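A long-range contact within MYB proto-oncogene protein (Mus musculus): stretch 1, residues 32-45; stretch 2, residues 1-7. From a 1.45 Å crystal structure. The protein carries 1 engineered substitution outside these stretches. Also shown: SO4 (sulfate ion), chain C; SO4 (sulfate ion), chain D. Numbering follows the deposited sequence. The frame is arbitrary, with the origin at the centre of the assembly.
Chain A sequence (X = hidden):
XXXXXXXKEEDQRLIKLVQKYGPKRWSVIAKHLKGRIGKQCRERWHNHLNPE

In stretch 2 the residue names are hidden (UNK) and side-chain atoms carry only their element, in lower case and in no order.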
# COMPACT_ATOMS: atom_id res chain seq x y z
N HIS A 32 0.68 -7.81 4.11
CA HIS A 32 0.20 -7.25 5.38
C HIS A 32 -1.09 -6.45 5.24
O HIS A 32 -1.58 -5.89 6.23
CB HIS A 32 1.29 -6.36 5.99
CG HIS A 32 2.56 -7.09 6.29
ND1 HIS A 32 2.71 -7.91 7.39
CD2 HIS A 32 3.73 -7.15 5.62
CE1 HIS A 32 3.92 -8.44 7.38
NE2 HIS A 32 4.56 -7.99 6.31
N LEU A 33 -1.63 -6.38 4.03
CA LEU A 33 -2.86 -5.64 3.77
C LEU A 33 -3.91 -6.56 3.15
O LEU A 33 -3.84 -6.88 1.96
CB LEU A 33 -2.59 -4.46 2.84
CG LEU A 33 -1.70 -3.35 3.42
CD1 LEU A 33 -1.26 -2.41 2.32
CD2 LEU A 33 -2.46 -2.60 4.50
N LYS A 34 -4.87 -6.97 3.96
CA LYS A 34 -5.94 -7.86 3.51
C LYS A 34 -6.66 -7.31 2.28
O LYS A 34 -7.04 -6.14 2.25
CB LYS A 34 -6.95 -8.04 4.65
CG LYS A 34 -7.89 -9.22 4.48
CD LYS A 34 -7.17 -10.53 4.69
CE LYS A 34 -8.13 -11.71 4.64
NZ LYS A 34 -7.44 -13.00 4.91
N GLY A 35 -6.82 -8.16 1.26
CA GLY A 35 -7.52 -7.74 0.06
C GLY A 35 -6.77 -6.84 -0.91
O GLY A 35 -7.39 -6.24 -1.78
N ARG A 36 -5.46 -6.74 -0.75
CA ARG A 36 -4.65 -5.91 -1.64
C ARG A 36 -3.52 -6.71 -2.27
O ARG A 36 -2.99 -7.64 -1.67
CB ARG A 36 -4.02 -4.74 -0.87
CG ARG A 36 -5.00 -3.77 -0.24
CD ARG A 36 -5.83 -3.05 -1.28
NE ARG A 36 -6.80 -2.16 -0.66
CZ ARG A 36 -7.75 -1.50 -1.31
NH1 ARG A 36 -7.87 -1.64 -2.63
NH2 ARG A 36 -8.59 -0.73 -0.65
N ILE A 37 -3.15 -6.34 -3.50
CA ILE A 37 -2.04 -6.98 -4.18
C ILE A 37 -0.95 -5.93 -4.33
O ILE A 37 -1.20 -4.73 -4.19
CB ILE A 37 -2.43 -7.53 -5.58
CG1 ILE A 37 -2.93 -6.40 -6.48
CG2 ILE A 37 -3.49 -8.61 -5.43
CD1 ILE A 37 -3.28 -6.84 -7.89
N GLY A 38 0.27 -6.38 -4.62
CA GLY A 38 1.39 -5.47 -4.75
C GLY A 38 1.20 -4.24 -5.62
O GLY A 38 1.52 -3.13 -5.20
N LYS A 39 0.68 -4.42 -6.83
CA LYS A 39 0.50 -3.28 -7.72
C LYS A 39 -0.46 -2.23 -7.18
O LYS A 39 -0.28 -1.04 -7.44
CB LYS A 39 0.05 -3.74 -9.11
CG LYS A 39 -1.31 -4.41 -9.17
CD LYS A 39 -1.71 -4.73 -10.61
CE LYS A 39 -0.73 -5.70 -11.26
NZ LYS A 39 -1.11 -6.01 -12.67
N GLN A 40 -1.46 -2.65 -6.41
CA GLN A 40 -2.41 -1.68 -5.84
C GLN A 40 -1.69 -0.80 -4.82
O GLN A 40 -1.94 0.40 -4.74
CB GLN A 40 -3.57 -2.40 -5.16
CG GLN A 40 -4.54 -3.07 -6.12
CD GLN A 40 -5.66 -3.78 -5.38
OE1 GLN A 40 -5.40 -4.65 -4.55
NE2 GLN A 40 -6.90 -3.41 -5.67
N CYS A 41 -0.82 -1.41 -4.03
CA CYS A 41 -0.06 -0.68 -3.02
C CYS A 41 0.89 0.30 -3.69
O CYS A 41 1.03 1.45 -3.26
CB CYS A 41 0.72 -1.66 -2.15
SG CYS A 41 -0.34 -2.77 -1.18
N ARG A 42 1.54 -0.15 -4.76
CA ARG A 42 2.48 0.68 -5.51
C ARG A 42 1.78 1.92 -6.05
O ARG A 42 2.28 3.04 -5.93
CB ARG A 42 3.06 -0.13 -6.66
CG ARG A 42 4.06 0.61 -7.54
CD ARG A 42 4.35 -0.21 -8.78
NE ARG A 42 3.21 -0.18 -9.70
CZ ARG A 42 2.96 -1.10 -10.62
NH1 ARG A 42 3.75 -2.15 -10.78
NH2 ARG A 42 1.89 -0.96 -11.41
N GLU A 43 0.62 1.72 -6.67
CA GLU A 43 -0.13 2.83 -7.24
C GLU A 43 -0.67 3.80 -6.19
O GLU A 43 -0.65 5.02 -6.39
CB GLU A 43 -1.26 2.30 -8.12
CG GLU A 43 -0.74 1.55 -9.34
CD GLU A 43 0.23 2.40 -10.15
OE1 GLU A 43 1.41 2.01 -10.27
OE2 GLU A 43 -0.19 3.45 -10.66
N ARG A 44 -1.13 3.27 -5.06
CA ARG A 44 -1.65 4.13 -4.00
C ARG A 44 -0.53 5.03 -3.47
O ARG A 44 -0.73 6.21 -3.21
CB ARG A 44 -2.23 3.28 -2.86
CG ARG A 44 -2.96 4.08 -1.79
CD ARG A 44 -4.19 4.77 -2.35
NE ARG A 44 -4.92 5.51 -1.32
CZ ARG A 44 -5.95 6.30 -1.56
NH1 ARG A 44 -6.39 6.46 -2.81
NH2 ARG A 44 -6.57 6.92 -0.56
N TRP A 45 0.66 4.46 -3.33
CA TRP A 45 1.81 5.21 -2.85
C TRP A 45 2.24 6.31 -3.83
O TRP A 45 2.34 7.47 -3.45
CB TRP A 45 2.98 4.26 -2.58
CG TRP A 45 4.26 4.96 -2.22
CD1 TRP A 45 5.34 5.16 -3.03
CD2 TRP A 45 4.59 5.56 -0.96
NE1 TRP A 45 6.32 5.85 -2.36
CE2 TRP A 45 5.88 6.11 -1.09
CE3 TRP A 45 3.91 5.70 0.26
CZ2 TRP A 45 6.52 6.78 -0.04
CZ3 TRP A 45 4.55 6.37 1.30
CH2 TRP A 45 5.84 6.90 1.14
N UNK A 1 -9.45 -12.23 -1.09
CA UNK A 1 -10.41 -11.10 -0.99
C UNK A 1 -10.01 -9.96 -1.91
O UNK A 1 -8.84 -9.78 -2.22
c UNK A 1 -10.96 -11.55 1.52
c UNK A 1 -10.47 -10.58 0.45
c UNK A 1 -12.37 -12.01 1.21
c UNK A 1 -10.91 -10.87 2.88
N UNK A 2 -11.01 -9.19 -2.35
CA UNK A 2 -10.78 -8.06 -3.24
C UNK A 2 -11.39 -6.79 -2.65
O UNK A 2 -12.57 -6.77 -2.30
c UNK A 2 -9.38 -9.65 -5.41
c UNK A 2 -11.13 -7.14 -5.55
c UNK A 2 -11.42 -8.31 -4.63
c UNK A 2 -10.89 -9.62 -5.22
N UNK A 3 -10.58 -5.75 -2.53
CA UNK A 3 -11.05 -4.48 -2.01
C UNK A 3 -11.05 -3.42 -3.10
O UNK A 3 -10.31 -3.53 -4.08
c UNK A 3 -10.38 -4.76 0.44
c UNK A 3 -9.84 -4.79 2.89
n UNK A 3 -9.06 -4.13 3.98
c UNK A 3 -10.17 -4.00 -0.85
c UNK A 3 -9.56 -4.12 1.55
N UNK A 4 -11.89 -2.41 -2.93
CA UNK A 4 -11.96 -1.33 -3.90
C UNK A 4 -11.35 -0.07 -3.33
O UNK A 4 -10.13 0.04 -3.22
N UNK A 5 -12.18 0.91 -2.94
CA UNK A 5 -11.69 2.17 -2.38
C UNK A 5 -10.83 1.96 -1.14
O UNK A 5 -11.08 1.04 -0.35
c UNK A 5 -12.98 2.93 -2.06
c UNK A 5 -13.65 0.94 -3.07
c UNK A 5 -13.94 2.42 -3.08
N UNK A 6 -9.82 2.80 -0.97
CA UNK A 6 -8.93 2.72 0.18
C UNK A 6 -9.51 3.48 1.36
O UNK A 6 -10.07 4.57 1.20
c UNK A 6 -5.59 1.71 -0.65
c UNK A 6 -4.02 0.19 -1.78
c UNK A 6 -3.80 0.69 0.58
c UNK A 6 -4.91 1.53 0.56
c UNK A 6 -6.73 2.48 -1.04
c UNK A 6 -5.13 1.04 -1.80
c UNK A 6 -7.57 3.33 -0.16
n UNK A 6 -5.96 1.38 -2.84
c UNK A 6 -6.92 2.24 -2.38
c UNK A 6 -3.37 0.03 -0.58
N UNK A 7 -9.39 2.90 2.55
CA UNK A 7 -9.86 3.55 3.77
C UNK A 7 -8.68 4.30 4.38
O UNK A 7 -7.52 4.04 4.04
c UNK A 7 -10.36 2.54 4.80
c UNK A 7 -11.50 1.71 4.24
o UNK A 7 -9.28 1.68 5.18
S SO4 C . -6.23 -11.69 0.87
O1 SO4 C . -6.43 -11.12 -0.48
O2 SO4 C . -5.50 -12.96 0.77
O3 SO4 C . -5.46 -10.74 1.69
O4 SO4 C . -7.54 -11.92 1.51
S SO4 D . 0.45 -2.64 -14.77
O1 SO4 D . 0.69 -1.79 -15.95
O2 SO4 D . 0.73 -4.05 -15.11
O3 SO4 D . 1.34 -2.22 -13.67
O4 SO4 D . -0.96 -2.50 -14.34
O HOH W 1 -6.21 -3.87 3.64
O HOH W 2 -8.46 -5.37 -4.21
O HOH W 3 -4.41 1.35 -5.76

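Position 1 carries four side-chain carbons, forked at the second, and a terminal carbon packs on the aliphatic part of the Lys 34 side chain. Four carbons forking beyond CB mark Leu 1, whose CD1 lies 3.4 Å from CE of Lys 34. The backbone O of Leu 1 accepts a CA-H...O contact from CA of Gly 35 at 3.3 Å. Its N and the N of Gly 35 both bind one sulfate ion, with Leu 1 N to O4 at 3.2 Å and Gly 35 N to O3 at 2.9 Å.

Position 2 also has four carbons, but the fork is at the first and one arm is two carbons long; the side chain touches nothing on stretch 1. This identifies Ile 2. Its CA-to-CB bond points away from stretch 1, and CB of Ile 2 stays 5.4 Å from O of Gly 35; here the backbone makes the contact, CA of Ile 2 lying 4.1 Å from O of Gly 35.

At position 3, four carbons run in a row to a nitrogen, passing Gly 35 and the guanidinium of Arg 36 to end near O of Lys 34. This is Lys 3. Its N donates a weak hydrogen bond to O of Gly 35 (3.3 Å). An ideal CB on Gly 35 would clash with CG of Lys 3 at 2.8 Å; the positive phi of Gly 35 independently favours glycine. At the far end, a water accepts from NZ of Lys 3 at 2.9 Å and donates to O of Lys 34 at 2.8 Å, a bridge that a long amine can reach.

Position 4 has no side-chain atoms; its backbone O meets the guanidinium of Arg 36. It is therefore Gly 4, whose O receives hydrogen bonds from both NH1 (2.9 Å) and NH2 (3.1 Å) of Arg 36.

At position 5, three carbons close a ring onto the backbone N, and the ring touches nothing on stretch 1: the signature is that of Pro 5. The CA-to-CB bond points away from stretch 1, while the backbone O of Pro 5 accepts a weak hydrogen bond from NH2 of Arg 36 at 3.1 Å. An ideal CB on Gly 4 would lie 2.4 Å from CD of Pro 5, so the preceding backbone conformation suits glycine.

Position 6 shows one carbon followed by fused five- and six-membered rings holding eight carbons and one nitrogen, with the guanidinium groups of Arg 36 and Arg 44 stacked on opposite faces, their planes within 6° of parallel to the rings. This is Trp 6. CH2 of Trp 6 reaches CD1 of Leu 33 at 4.3 Å and SG of Cys 41 at 4.2 Å. A broad, electron-rich indole suits both the cations and these apolar neighbours.

Position 7 has one carbon bearing an oxygen and another carbon, and touches nothing on stretch 1: Thr 7. The CA-to-CB bond of Thr 7 points away from stretch 1, and its hydroxyl serves as an N-cap for a backbone N just past the stretch.

The contact, burying 685 Å² in all, is built around Trp 6 and Arg 36. The Arg 36 guanidinium lies between Trp 6 and CB of Lys 3, leaving its edge free to bind the carbonyls of Gly 4 and Pro 5. Arg 44 completes the layering beyond the indole. One water links Lys 3 to Lys 34; another donates to O of Gln 40 and accepts weakly from NE1 of Trp 6.

Stretch 2 1-7: LIKGPWT
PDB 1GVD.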